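Local atomic coordinates of 3,4-dihydroxybenzoate decarboxylase (Enterobacter cloacae, PDB entry 5NY5), a protein that catalyses the decarboxylation of 3,4-dihydroxybenzoic acid and the reverse para-carboxylation of catechols, as a UbiD-family enzyme dependent on prenylated FMN. Residues 66-71 with 132-138; 126-132 with 174-180. All coordinates share one frame; numbering follows the deposited sequence.

Contact 1. Residues 66-71 with 132-138; sequences YPGSRI and RKLLPAP
The turn that leads into strand 70-73, a type II beta turn from Y66 to S69, rests on the chain that leaves helix 131-134. Y66 and P136 make the centre of the contact. The Y66 ring lies over the proline in a CH-pi contact. P136 CB sits 3.4 Å from the ring centroid and 8° off the ring normal, almost straight above the middle of the face. Y66 CG is anti to its own carbonyl carbon (chi1 -70°), which swings the ring out over P136 and carries the hydroxyl on to the helix. There Y66 OH donates a very short hydrogen bond to R132 O, 2.5 Å away. That carbonyl oxygen lies at the ring edge, in the ring plane. S69 adds a contact from the other end of the turn: its OG is 3.6 Å from P136 CD. On the strand, the I71 side chain runs alongside P136, pointing the other way, with I71 CD1 3.8 Å from P136 CG. I71 CG2 is 4.4 Å from P138 CG. L317 of the neighbouring strand 316-319 also touches P136. P136 is the centre of an inverse gamma turn. The contact joins the N-terminal and Rift-related family regions mainly through apolar packing. One directed bond is added, and with the proline over the face it should fix both the position and the tilt of the tyrosine ring.

Contact 2. Residues 126-132 with 174-180; sequences DPDFDLR and VQERDEL
Backbone polar bonding joins L131 to R177. L131 N, in the first turn of helix 131-134, donates to R177 O at 2.9 Å with an N-H...O angle of 152°. It meets the oxygen in the carbonyl plane, on a lone pair. A capping bond and a salt bridge inside 126-132 place R132 against 174-180. D130 is the N-cap of the helix, and its OD1 accepts from R132 N at 3.0 Å and from R132 NH1 at 3.1 Å. The two donors reach OD1 from opposite faces of the carboxylate, the guanidinium on the syn side. The R132 chain bends at chi2 and chi3 (85° and 133°), which folds the guanidinium back over the 174-180 backbone. R177 N lies over the centre of one face of the R132 guanidinium, 3.9 Å from R132 CZ. R177 CB packs against D130 OD1 at 3.3 Å. The R177 guanidinium runs along the 126-129 turn with F129 O over one face, 3.3 Å from R177 NE, but the angle is too poor for a hydrogen bond. On the apolar side, L131 and L180 cross at about a right angle, with L131 CD2 3.8 Å from L180 CD2. The F129 ring turns an edge to D178 CB. D130 OD1 thus caps the helix and holds the R132 guanidinium against the turn, while one backbone bond and packing of R132, R177 and L131 cross the contact.

How the contacts relate
The centres of the two contacts are 13 Å apart, on the same side of the chain's centre. Both use helix 131-134 and share R132: contact 2 takes its start and the turn before it, contact 1 its end and the chain beyond. Their segments alternate along the chain, in the order 66-71, 126-132, 132-138, 174-180. They also touch, L134 CD2 lying 3.8 Å from F129 CE2 and A137 packing on V174. The short helix and the chain after it therefore link the turn and strand around 66-73 to the hairpin of strands 165-174 and 179-182 in the antiparallel sheet. In another structure of this protein H170 and R171 of strand 165-174 bind prenylated FMN, absent here.

Contact 1. Residues 66-71 with 132-138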
ATOM      1  N   TYR A  66      44.031  30.837  29.770  1.00 62.26           N
ATOM      2  CA  TYR A  66      44.980  29.740  29.573  1.00 61.67           C
ATOM      3  C   TYR A  66      46.131  30.201  28.692  1.00 61.62           C
ATOM      4  O   TYR A  66      46.274  29.761  27.545  1.00 60.36           O
ATOM      5  CB  TYR A  66      44.283  28.525  28.956  1.00 60.03           C
ATOM      6  CG  TYR A  66      43.330  27.814  29.885  1.00 60.26           C
ATOM      7  CD1 TYR A  66      42.011  28.226  30.005  1.00 60.29           C
ATOM      8  CD2 TYR A  66      43.748  26.722  30.631  1.00 60.61           C
ATOM      9  CE1 TYR A  66      41.135  27.575  30.847  1.00 60.71           C
ATOM     10  CE2 TYR A  66      42.880  26.064  31.475  1.00 61.00           C
ATOM     11  CZ  TYR A  66      41.574  26.495  31.580  1.00 61.07           C
ATOM     12  OH  TYR A  66      40.705  25.842  32.420  1.00 61.66           O
ATOM     13  N   PRO A  67      46.986  31.087  29.201  1.00 63.16           N
ATOM     14  CA  PRO A  67      48.207  31.419  28.460  1.00 63.41           C
ATOM     15  C   PRO A  67      49.099  30.195  28.340  1.00 63.01           C
ATOM     16  O   PRO A  67      49.179  29.370  29.252  1.00 63.35           O
ATOM     17  CB  PRO A  67      48.855  32.514  29.312  1.00 65.46           C
ATOM     18  CG  PRO A  67      48.329  32.277  30.682  1.00 66.33           C
ATOM     19  CD  PRO A  67      46.923  31.792  30.492  1.00 64.96           C
ATOM     20  N   GLY A  68      49.762  30.072  27.194  1.00 62.42           N
ATOM     21  CA  GLY A  68      50.568  28.906  26.914  1.00 62.06           C
ATOM     22  C   GLY A  68      49.806  27.716  26.380  1.00 60.39           C
ATOM     23  O   GLY A  68      50.437  26.734  25.966  1.00 61.22           O
ATOM     24  N   SER A  69      48.478  27.758  26.383  1.00 59.49           N
ATOM     25  CA  SER A  69      47.674  26.715  25.766  1.00 57.99           C
ATOM     26  C   SER A  69      47.308  27.111  24.344  1.00 57.00           C
ATOM     27  O   SER A  69      47.201  28.295  24.014  1.00 57.35           O
ATOM     28  CB  SER A  69      46.401  26.450  26.573  1.00 57.76           C
ATOM     29  OG  SER A  69      46.675  25.691  27.736  1.00 58.51           O
ATOM     30  N   ARG A  70      47.130  26.101  23.498  1.00 55.90           N
ATOM     31  CA  ARG A  70      46.661  26.308  22.135  1.00 54.98           C
ATOM     32  C   ARG A  70      45.790  25.123  21.747  1.00 53.80           C
ATOM     33  O   ARG A  70      46.204  23.971  21.898  1.00 53.69           O
ATOM     34  CB  ARG A  70      47.832  26.483  21.159  1.00 55.34           C
ATOM     35  CG  ARG A  70      48.966  25.487  21.332  1.00 55.79           C
ATOM     36  CD  ARG A  70      50.051  25.708  20.292  1.00 56.33           C
ATOM     37  NE  ARG A  70      51.137  24.745  20.427  1.00 56.92           N
ATOM     38  CZ  ARG A  70      52.171  24.659  19.595  1.00 57.60           C
ATOM     39  NH1 ARG A  70      52.263  25.481  18.561  1.00 57.77           N
ATOM     40  NH2 ARG A  70      53.110  23.748  19.799  1.00 58.26           N
ATOM     41  N   ILE A  71      44.585  25.412  21.262  1.00 53.08           N
ATOM     42  CA  ILE A  71      43.554  24.406  21.033  1.00 52.15           C
ATOM     43  C   ILE A  71      43.367  24.206  19.537  1.00 51.40           C
ATOM     44  O   ILE A  71      43.302  25.173  18.769  1.00 51.45           O
ATOM     45  CB  ILE A  71      42.232  24.810  21.710  1.00 52.15           C
ATOM     46  CG1 ILE A  71      42.451  24.961  23.215  1.00 53.12           C
ATOM     47  CG2 ILE A  71      41.147  23.786  21.425  1.00 51.35           C
ATOM     48  CD1 ILE A  71      41.214  25.328  23.987  1.00 53.43           C
ATOM     49  N   ARG A 132      41.485  21.288  35.686  1.00 64.49           N
ATOM     50  CA  ARG A 132      40.930  22.495  35.084  1.00 63.92           C
ATOM     51  C   ARG A 132      42.013  23.533  34.819  1.00 64.01           C
ATOM     52  O   ARG A 132      41.988  24.213  33.788  1.00 62.87           O
ATOM     53  CB  ARG A 132      39.840  23.083  35.979  1.00 66.97           C
ATOM     54  CG  ARG A 132      38.531  22.311  35.998  1.00 66.05           C
ATOM     55  CD  ARG A 132      38.550  21.169  37.002  1.00 67.26           C
ATOM     56  NE  ARG A 132      37.339  21.152  37.818  1.00 70.73           N
ATOM     57  CZ  ARG A 132      37.279  21.574  39.077  1.00 73.27           C
ATOM     58  NH1 ARG A 132      38.369  22.039  39.676  1.00 71.05           N
ATOM     59  NH2 ARG A 132      36.133  21.525  39.740  1.00 72.77           N
ATOM     60  N   LYS A 133      42.966  23.681  35.744  1.00 65.50           N
ATOM     61  CA  LYS A 133      44.075  24.602  35.520  1.00 65.79           C
ATOM     62  C   LYS A 133      45.027  24.101  34.445  1.00 64.42           C
ATOM     63  O   LYS A 133      45.755  24.903  33.851  1.00 64.24           O
ATOM     64  CB  LYS A 133      44.865  24.825  36.812  1.00 67.95           C
ATOM     65  CG  LYS A 133      44.056  25.267  38.018  1.00 69.76           C
ATOM     66  CD  LYS A 133      44.985  25.482  39.209  1.00 71.99           C
ATOM     67  CE  LYS A 133      44.223  25.616  40.517  1.00 74.06           C
ATOM     68  NZ  LYS A 133      43.332  26.809  40.541  1.00 74.55           N
ATOM     69  N   LEU A 134      45.038  22.797  34.185  1.00 63.62           N
ATOM     70  CA  LEU A 134      46.034  22.190  33.315  1.00 62.72           C
ATOM     71  C   LEU A 134      45.620  22.199  31.849  1.00 60.84           C
ATOM     72  O   LEU A 134      46.430  22.539  30.981  1.00 60.34           O
ATOM     73  CB  LEU A 134      46.305  20.756  33.775  1.00 63.03           C
ATOM     74  CG  LEU A 134      47.662  20.143  33.439  1.00 63.11           C
ATOM     75  CD1 LEU A 134      48.774  21.120  33.761  1.00 64.30           C
ATOM     76  CD2 LEU A 134      47.851  18.859  34.220  1.00 63.95           C
ATOM     77  N   LEU A 135      44.372  21.840  31.552  1.00 65.59           N
ATOM     78  CA  LEU A 135      43.919  21.690  30.181  1.00 58.42           C
ATOM     79  C   LEU A 135      42.646  22.509  29.961  1.00 57.95           C
ATOM     80  O   LEU A 135      41.687  22.379  30.737  1.00 58.55           O
ATOM     81  CB  LEU A 135      43.666  20.216  29.856  1.00 57.60           C
ATOM     82  CG  LEU A 135      44.888  19.313  30.023  1.00 58.04           C
ATOM     83  CD1 LEU A 135      44.523  17.860  29.797  1.00 57.56           C
ATOM     84  CD2 LEU A 135      45.985  19.745  29.073  1.00 57.62           C
ATOM     85  N   PRO A 136      42.608  23.310  28.990  1.00 57.20           N
ATOM     86  CA  PRO A 136      41.377  24.064  28.678  1.00 56.89           C
ATOM     87  C   PRO A 136      40.416  23.262  27.801  1.00 55.64           C
ATOM     88  O   PRO A 136      40.275  23.471  26.596  1.00 54.61           O
ATOM     89  CB  PRO A 136      41.919  25.298  27.954  1.00 56.78           C
ATOM     90  CG  PRO A 136      43.139  24.795  27.258  1.00 56.27           C
ATOM     91  CD  PRO A 136      43.738  23.731  28.145  1.00 56.86           C
ATOM     92  N   ALA A 137      39.738  22.310  28.420  1.00 55.90           N
ATOM     93  CA  ALA A 137      38.763  21.501  27.701  1.00 54.98           C
ATOM     94  C   ALA A 137      37.586  22.374  27.286  1.00 54.81           C
ATOM     95  O   ALA A 137      36.976  23.024  28.145  1.00 55.85           O
ATOM     96  CB  ALA A 137      38.288  20.341  28.568  1.00 55.60           C
ATOM     97  N   PRO A 138      37.236  22.425  26.008  1.00 53.70           N
ATOM     98  CA  PRO A 138      36.169  23.323  25.567  1.00 53.66           C
ATOM     99  C   PRO A 138      34.791  22.710  25.762  1.00 53.87           C
ATOM    100  O   PRO A 138      34.624  21.500  25.915  1.00 53.77           O
ATOM    101  CB  PRO A 138      36.467  23.529  24.076  1.00 52.51           C
ATOM    102  CG  PRO A 138      37.612  22.579  23.738  1.00 51.97           C
ATOM    103  CD  PRO A 138      37.785  21.648  24.889  1.00 52.61           C
TER

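Contact 2. Residues 126-132 with 174-180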
ATOM      1  N   ASP A 126      49.841  15.473  43.858  1.00 79.46           N
ATOM      2  CA  ASP A 126      50.114  16.825  44.326  1.00 80.51           C
ATOM      3  C   ASP A 126      48.813  17.475  44.786  1.00 80.83           C
ATOM      4  O   ASP A 126      47.813  17.429  44.060  1.00 79.06           O
ATOM      5  CB  ASP A 126      50.756  17.653  43.214  1.00 78.91           C
ATOM      6  CG  ASP A 126      51.222  19.014  43.692  1.00 80.23           C
ATOM      7  OD1 ASP A 126      50.367  19.886  43.949  1.00 80.40           O
ATOM      8  OD2 ASP A 126      52.449  19.215  43.796  1.00 91.53           O
ATOM      9  N   PRO A 127      48.779  18.083  45.976  1.00 84.21           N
ATOM     10  CA  PRO A 127      47.525  18.692  46.448  1.00 83.79           C
ATOM     11  C   PRO A 127      47.090  19.897  45.637  1.00 82.40           C
ATOM     12  O   PRO A 127      45.894  20.209  45.621  1.00 82.89           O
ATOM     13  CB  PRO A 127      47.846  19.078  47.897  1.00 90.95           C
ATOM     14  CG  PRO A 127      49.329  19.240  47.921  1.00 91.77           C
ATOM     15  CD  PRO A 127      49.870  18.225  46.954  1.00 87.46           C
ATOM     16  N   ASP A 128      48.012  20.584  44.966  1.00 81.42           N
ATOM     17  CA  ASP A 128      47.671  21.706  44.105  1.00 79.96           C
ATOM     18  C   ASP A 128      47.348  21.276  42.681  1.00 77.09           C
ATOM     19  O   ASP A 128      47.159  22.135  41.814  1.00 75.74           O
ATOM     20  CB  ASP A 128      48.809  22.728  44.094  1.00 80.76           C
ATOM     21  CG  ASP A 128      49.031  23.363  45.451  1.00 83.71           C
ATOM     22  OD1 ASP A 128      48.031  23.685  46.126  1.00 84.79           O
ATOM     23  OD2 ASP A 128      50.204  23.535  45.845  1.00 85.12           O
ATOM     24  N   PHE A 129      47.284  19.973  42.421  1.00 76.27           N
ATOM     25  CA  PHE A 129      46.930  19.490  41.095  1.00 73.74           C
ATOM     26  C   PHE A 129      45.467  19.789  40.795  1.00 72.83           C
ATOM     27  O   PHE A 129      44.592  19.629  41.651  1.00 74.08           O
ATOM     28  CB  PHE A 129      47.193  17.988  40.991  1.00 73.44           C
ATOM     29  CG  PHE A 129      46.810  17.394  39.667  1.00 71.08           C
ATOM     30  CD1 PHE A 129      45.572  16.800  39.491  1.00 70.36           C
ATOM     31  CD2 PHE A 129      47.689  17.425  38.600  1.00 69.77           C
ATOM     32  CE1 PHE A 129      45.218  16.253  38.276  1.00 68.36           C
ATOM     33  CE2 PHE A 129      47.340  16.878  37.383  1.00 67.79           C
ATOM     34  CZ  PHE A 129      46.103  16.291  37.222  1.00 67.07           C
ATOM     35  N   ASP A 130      45.206  20.227  39.566  1.00 70.81           N
ATOM     36  CA  ASP A 130      43.847  20.534  39.132  1.00 69.87           C
ATOM     37  C   ASP A 130      43.796  20.401  37.621  1.00 67.47           C
ATOM     38  O   ASP A 130      44.497  21.130  36.912  1.00 66.74           O
ATOM     39  CB  ASP A 130      43.429  21.938  39.568  1.00 70.87           C
ATOM     40  CG  ASP A 130      41.944  22.194  39.371  1.00 70.44           C
ATOM     41  OD1 ASP A 130      41.282  21.395  38.678  1.00 69.05           O
ATOM     42  OD2 ASP A 130      41.437  23.201  39.907  1.00 71.65           O
ATOM     43  N   LEU A 131      42.965  19.481  37.133  1.00 66.41           N
ATOM     44  CA  LEU A 131      42.860  19.267  35.695  1.00 64.29           C
ATOM     45  C   LEU A 131      42.301  20.494  34.989  1.00 63.44           C
ATOM     46  O   LEU A 131      42.615  20.732  33.818  1.00 61.99           O
ATOM     47  CB  LEU A 131      41.988  18.043  35.420  1.00 63.65           C
ATOM     48  CG  LEU A 131      42.136  17.357  34.064  1.00 61.82           C
ATOM     49  CD1 LEU A 131      43.602  17.134  33.736  1.00 61.67           C
ATOM     50  CD2 LEU A 131      41.378  16.040  34.063  1.00 61.72           C
ATOM     51  N   ARG A 132      41.485  21.288  35.686  1.00 64.49           N
ATOM     52  CA  ARG A 132      40.930  22.495  35.084  1.00 63.92           C
ATOM     53  C   ARG A 132      42.013  23.533  34.819  1.00 64.01           C
ATOM     54  O   ARG A 132      41.988  24.213  33.788  1.00 62.87           O
ATOM     55  CB  ARG A 132      39.840  23.083  35.979  1.00 66.97           C
ATOM     56  CG  ARG A 132      38.531  22.311  35.998  1.00 66.05           C
ATOM     57  CD  ARG A 132      38.550  21.169  37.002  1.00 67.26           C
ATOM     58  NE  ARG A 132      37.339  21.152  37.818  1.00 70.73           N
ATOM     59  CZ  ARG A 132      37.279  21.574  39.077  1.00 73.27           C
ATOM     60  NH1 ARG A 132      38.369  22.039  39.676  1.00 71.05           N
ATOM     61  NH2 ARG A 132      36.133  21.525  39.740  1.00 72.77           N
ATOM     62  N   VAL A 174      34.812  16.549  31.913  1.00 69.72           N
ATOM     63  CA  VAL A 174      35.550  16.916  33.116  1.00 70.83           C
ATOM     64  C   VAL A 174      34.570  17.075  34.269  1.00 72.64           C
ATOM     65  O   VAL A 174      33.613  17.854  34.186  1.00 72.63           O
ATOM     66  CB  VAL A 174      36.360  18.199  32.893  1.00 69.84           C
ATOM     67  CG1 VAL A 174      37.042  18.625  34.177  1.00 71.25           C
ATOM     68  CG2 VAL A 174      37.376  17.995  31.784  1.00 68.24           C
ATOM     69  N   GLN A 175      34.805  16.341  35.354  1.00 74.35           N
ATOM     70  CA  GLN A 175      33.928  16.356  36.516  1.00 76.35           C
ATOM     71  C   GLN A 175      34.563  17.018  37.729  1.00 77.67           C
ATOM     72  O   GLN A 175      33.956  17.901  38.341  1.00 78.51           O
ATOM     73  CB  GLN A 175      33.505  14.924  36.873  1.00 77.74           C
ATOM     74  CG  GLN A 175      32.818  14.176  35.741  1.00 76.81           C
ATOM     75  CD  GLN A 175      31.471  14.771  35.372  1.00 76.66           C
ATOM     76  OE1 GLN A 175      30.897  15.558  36.124  1.00 77.63           O
ATOM     77  NE2 GLN A 175      30.959  14.392  34.208  1.00 75.59           N
ATOM     78  N   GLU A 176      35.775  16.607  38.096  1.00 78.02           N
ATOM     79  CA  GLU A 176      36.457  17.179  39.249  1.00 79.47           C
ATOM     80  C   GLU A 176      37.880  17.575  38.883  1.00 78.45           C
ATOM     81  O   GLU A 176      38.270  17.493  37.715  1.00 76.55           O
ATOM     82  CB  GLU A 176      36.469  16.187  40.414  1.00 81.80           C
ATOM     83  CG  GLU A 176      35.102  15.653  40.804  1.00 83.07           C
ATOM     84  CD  GLU A 176      34.228  16.700  41.462  1.00 84.02           C
ATOM     85  OE1 GLU A 176      34.757  17.749  41.881  1.00 84.19           O
ATOM     86  OE2 GLU A 176      33.005  16.469  41.561  1.00 84.75           O
ATOM     87  N   ARG A 177      38.662  18.007  39.876  1.00 79.86           N
ATOM     88  CA  ARG A 177      40.068  18.306  39.631  1.00 79.27           C
ATOM     89  C   ARG A 177      40.855  17.065  39.233  1.00 78.97           C
ATOM     90  O   ARG A 177      41.902  17.189  38.589  1.00 77.89           O
ATOM     91  CB  ARG A 177      40.701  18.940  40.871  1.00 81.24           C
ATOM     92  CG  ARG A 177      40.396  18.206  42.164  1.00 83.74           C
ATOM     93  CD  ARG A 177      41.502  18.381  43.192  1.00 85.65           C
ATOM     94  NE  ARG A 177      42.582  17.417  42.999  1.00 85.67           N
ATOM     95  CZ  ARG A 177      43.556  17.200  43.876  1.00 87.58           C
ATOM     96  NH1 ARG A 177      44.496  16.301  43.619  1.00 87.58           N
ATOM     97  NH2 ARG A 177      43.589  17.881  45.012  1.00 89.62           N
ATOM     98  N   ASP A 178      40.377  15.874  39.599  1.00 80.05           N
ATOM     99  CA  ASP A 178      41.093  14.650  39.268  1.00 80.03           C
ATOM    100  C   ASP A 178      40.162  13.541  38.794  1.00 79.86           C
ATOM    101  O   ASP A 178      40.526  12.363  38.880  1.00 80.67           O
ATOM    102  CB  ASP A 178      41.908  14.162  40.470  1.00 82.35           C
ATOM    103  CG  ASP A 178      41.051  13.922  41.697  1.00 84.64           C
ATOM    104  OD1 ASP A 178      39.879  14.349  41.705  1.00 84.45           O
ATOM    105  OD2 ASP A 178      41.556  13.312  42.663  1.00 86.75           O
ATOM    106  N   GLU A 179      38.975  13.883  38.293  1.00 78.97           N
ATOM    107  CA  GLU A 179      37.988  12.895  37.883  1.00 79.05           C
ATOM    108  C   GLU A 179      37.393  13.261  36.532  1.00 76.87           C
ATOM    109  O   GLU A 179      37.141  14.435  36.248  1.00 75.85           O
ATOM    110  CB  GLU A 179      36.869  12.768  38.923  1.00 81.03           C
ATOM    111  CG  GLU A 179      37.345  12.307  40.289  1.00 83.49           C
ATOM    112  CD  GLU A 179      36.220  12.234  41.298  1.00 85.55           C
ATOM    113  OE1 GLU A 179      35.050  12.406  40.895  1.00 85.08           O
ATOM    114  OE2 GLU A 179      36.504  12.009  42.494  1.00 87.75           O
ATOM    115  N   LEU A 180      37.164  12.241  35.709  1.00 76.35           N
ATOM    116  CA  LEU A 180      36.505  12.385  34.421  1.00 74.62           C
ATOM    117  C   LEU A 180      35.428  11.320  34.289  1.00 75.53           C
ATOM    118  O   LEU A 180      35.561  10.213  34.816  1.00 77.05           O
ATOM    119  CB  LEU A 180      37.491  12.248  33.256  1.00 72.85           C
ATOM    120  CG  LEU A 180      38.681  13.201  33.173  1.00 71.88           C
ATOM    121  CD1 LEU A 180      39.799  12.547  32.385  1.00 71.06           C
ATOM    122  CD2 LEU A 180      38.270  14.504  32.519  1.00 70.39           C
TER